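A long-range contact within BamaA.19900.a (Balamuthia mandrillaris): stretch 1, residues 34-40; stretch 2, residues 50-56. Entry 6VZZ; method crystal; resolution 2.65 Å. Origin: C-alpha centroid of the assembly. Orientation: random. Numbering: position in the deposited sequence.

Stretch 1 (34-40) GLKYYVG
Stretch 2 50-56: LALARAE

Two neighbouring antiparallel strands, 37-40 and 50-54, pair with their N-to-C directions 154° apart; the two stretches bury 476 Å² between them, both sides summed. The strands are extended (Tyr37 to Gly40 phi -105 to -135, psi 134 to 164; Leu50 to Ala53 -123 to -147, 138 to 158); Arg54 is -78/170, and Ala55 turns to -56/-36. Before the strand, Leu35 is -115/97 and Lys36 -104/115, while Gly34 has the positive phi (68/-173) that glycine favours. In register, Tyr37 faces Arg54 (CA to CA 3.9 Å), Tyr38 Ala53 (5.4 Å), Val39 Leu52 (4.8 Å) and Gly40 Ala51 (5.1 Å). Tyr38 and Ala53 exchange two hydrogen bonds, Tyr38 N to Ala53 O at 2.7 Å and Ala53 N to Tyr38 O at 3.0 Å; Gly40 and Ala51 do likewise, Gly40 N to Ala51 O and Ala51 N to Gly40 O both at 2.8 Å. Beyond the strand pairing, Ala55 N reaches Lys36 O at 2.9 Å. At the non-hydrogen-bonded pairs, CA-H groups meet carbonyls, as Leu52 CA does Tyr38 O at 3.2 Å.

Side chains alternate between faces. Tyr37, Val39, Leu52 and partly exposed Arg54 share one. Buried Leu35, Tyr37, Val39, Leu50 and Leu52 are apolar or aromatic, as burial favours. Val39 in t (175°) sets CG2 3.7 Å from Leu52 CD2 and CG1 4.2 Å from Leu50 CG (Leu50 chi1 -170°, chi2 145°, between wells). Leu52, m then t, also brings CD2 to the Tyr37 ring edge, 4.1 Å from Tyr37 CE2, so one methyl serves two partners. Tyr37 takes p (71°, chi2 -85°), its OH hydrogen-bonded elsewhere in the structure. Arg54 runs m, t, m, t; its CG lies 4.3 Å from both Tyr37 CB and Leu35 CD1 (Leu35 t, p), so its aliphatic base packs while, within stretch 2, Arg54 NH1 lies 3.6 Å from Glu56 OE2, a salt bridge of charges only. Lys36 is modelled only to CB.

The other face carries Tyr38, Ala51 and Ala53. Partly exposed Tyr38 in m (-59°, chi2 83°) lays its ring edge near Ala53 O, Arg54 C and Ala55 CA, CE1 4.2 Å from Ala55 CB; buried Ala51 and Ala53 contribute mainly backbone, and Gly40 adds no side chain.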

# COMPACT_ATOMS: atom_id res chain seq x y z
N GLY A 34 2.08 14.34 -42.27
CA GLY A 34 1.30 13.13 -42.26
C GLY A 34 0.21 13.19 -41.20
O GLY A 34 -0.03 14.21 -40.56
N LEU A 35 -0.45 12.05 -41.03
CA LEU A 35 -1.52 11.91 -40.05
C LEU A 35 -1.05 10.91 -38.99
O LEU A 35 -1.16 9.69 -39.19
CB LEU A 35 -2.81 11.45 -40.71
CG LEU A 35 -3.96 11.12 -39.75
CD1 LEU A 35 -4.45 12.37 -39.00
CD2 LEU A 35 -5.08 10.45 -40.52
N LYS A 36 -0.53 11.41 -37.89
CA LYS A 36 -0.11 10.58 -36.77
C LYS A 36 -1.17 10.72 -35.69
O LYS A 36 -1.37 11.81 -35.15
CB LYS A 36 1.28 10.99 -36.27
N TYR A 37 -1.87 9.62 -35.39
CA TYR A 37 -2.90 9.59 -34.36
C TYR A 37 -2.74 8.35 -33.50
O TYR A 37 -2.06 7.38 -33.87
CB TYR A 37 -4.31 9.64 -34.94
CG TYR A 37 -4.76 8.39 -35.65
CD1 TYR A 37 -4.44 8.18 -36.99
CD2 TYR A 37 -5.54 7.44 -35.00
CE1 TYR A 37 -4.87 7.05 -37.66
CE2 TYR A 37 -5.97 6.29 -35.66
CZ TYR A 37 -5.63 6.10 -36.99
OH TYR A 37 -6.05 4.98 -37.67
N TYR A 38 -3.39 8.37 -32.34
CA TYR A 38 -3.19 7.35 -31.32
C TYR A 38 -4.52 6.83 -30.79
O TYR A 38 -5.52 7.55 -30.78
CB TYR A 38 -2.32 7.90 -30.19
CG TYR A 38 -0.97 8.37 -30.69
CD1 TYR A 38 -0.82 9.63 -31.25
CD2 TYR A 38 0.15 7.54 -30.63
CE1 TYR A 38 0.40 10.06 -31.73
CE2 TYR A 38 1.38 7.96 -31.11
CZ TYR A 38 1.50 9.23 -31.66
OH TYR A 38 2.72 9.66 -32.13
N VAL A 39 -4.52 5.57 -30.37
CA VAL A 39 -5.71 4.87 -29.89
C VAL A 39 -5.64 4.74 -28.38
O VAL A 39 -4.61 4.37 -27.82
CB VAL A 39 -5.85 3.47 -30.53
CG1 VAL A 39 -7.04 2.72 -29.93
CG2 VAL A 39 -5.99 3.59 -32.03
N GLY A 40 -6.75 5.05 -27.71
CA GLY A 40 -6.87 4.82 -26.28
C GLY A 40 -8.12 4.04 -25.98
O GLY A 40 -9.17 4.26 -26.58
N LEU A 50 -13.55 3.48 -26.54
CA LEU A 50 -12.39 3.62 -27.40
C LEU A 50 -12.36 5.05 -27.92
O LEU A 50 -13.40 5.63 -28.23
CB LEU A 50 -12.42 2.62 -28.57
CG LEU A 50 -11.16 2.49 -29.43
CD1 LEU A 50 -10.97 1.07 -29.90
CD2 LEU A 50 -11.20 3.42 -30.61
N ALA A 51 -11.15 5.61 -28.01
CA ALA A 51 -11.00 6.99 -28.44
C ALA A 51 -9.74 7.14 -29.26
O ALA A 51 -8.80 6.34 -29.16
CB ALA A 51 -10.97 7.96 -27.25
N LEU A 52 -9.72 8.19 -30.08
CA LEU A 52 -8.57 8.56 -30.88
C LEU A 52 -8.15 9.99 -30.55
O LEU A 52 -8.98 10.83 -30.18
CB LEU A 52 -8.87 8.46 -32.37
CG LEU A 52 -9.59 7.22 -32.87
CD1 LEU A 52 -9.91 7.39 -34.35
CD2 LEU A 52 -8.77 5.96 -32.62
N ALA A 53 -6.86 10.25 -30.68
CA ALA A 53 -6.34 11.61 -30.57
C ALA A 53 -5.15 11.75 -31.50
O ALA A 53 -4.32 10.84 -31.60
CB ALA A 53 -5.96 11.96 -29.13
N ARG A 54 -5.07 12.89 -32.19
CA ARG A 54 -3.93 13.14 -33.05
C ARG A 54 -2.73 13.56 -32.22
O ARG A 54 -2.84 13.85 -31.03
CB ARG A 54 -4.27 14.21 -34.09
CG ARG A 54 -5.38 13.82 -35.06
CD ARG A 54 -5.84 15.01 -35.87
NE ARG A 54 -6.41 16.04 -35.01
CZ ARG A 54 -6.75 17.26 -35.41
NH1 ARG A 54 -6.57 17.61 -36.67
NH2 ARG A 54 -7.26 18.12 -34.54
N ALA A 55 -1.57 13.62 -32.88
CA ALA A 55 -0.34 14.01 -32.19
C ALA A 55 -0.47 15.37 -31.53
O ALA A 55 0.08 15.59 -30.44
CB ALA A 55 0.82 14.01 -33.18
N GLU A 56 -1.19 16.30 -32.15
CA GLU A 56 -1.28 17.67 -31.65
C GLU A 56 -2.46 17.91 -30.71
O GLU A 56 -2.49 18.95 -30.04
CB GLU A 56 -1.36 18.67 -32.82
CG GLU A 56 -2.63 18.58 -33.63
CD GLU A 56 -2.51 17.66 -34.84
OE1 GLU A 56 -1.82 16.61 -34.74
OE2 GLU A 56 -3.10 17.99 -35.89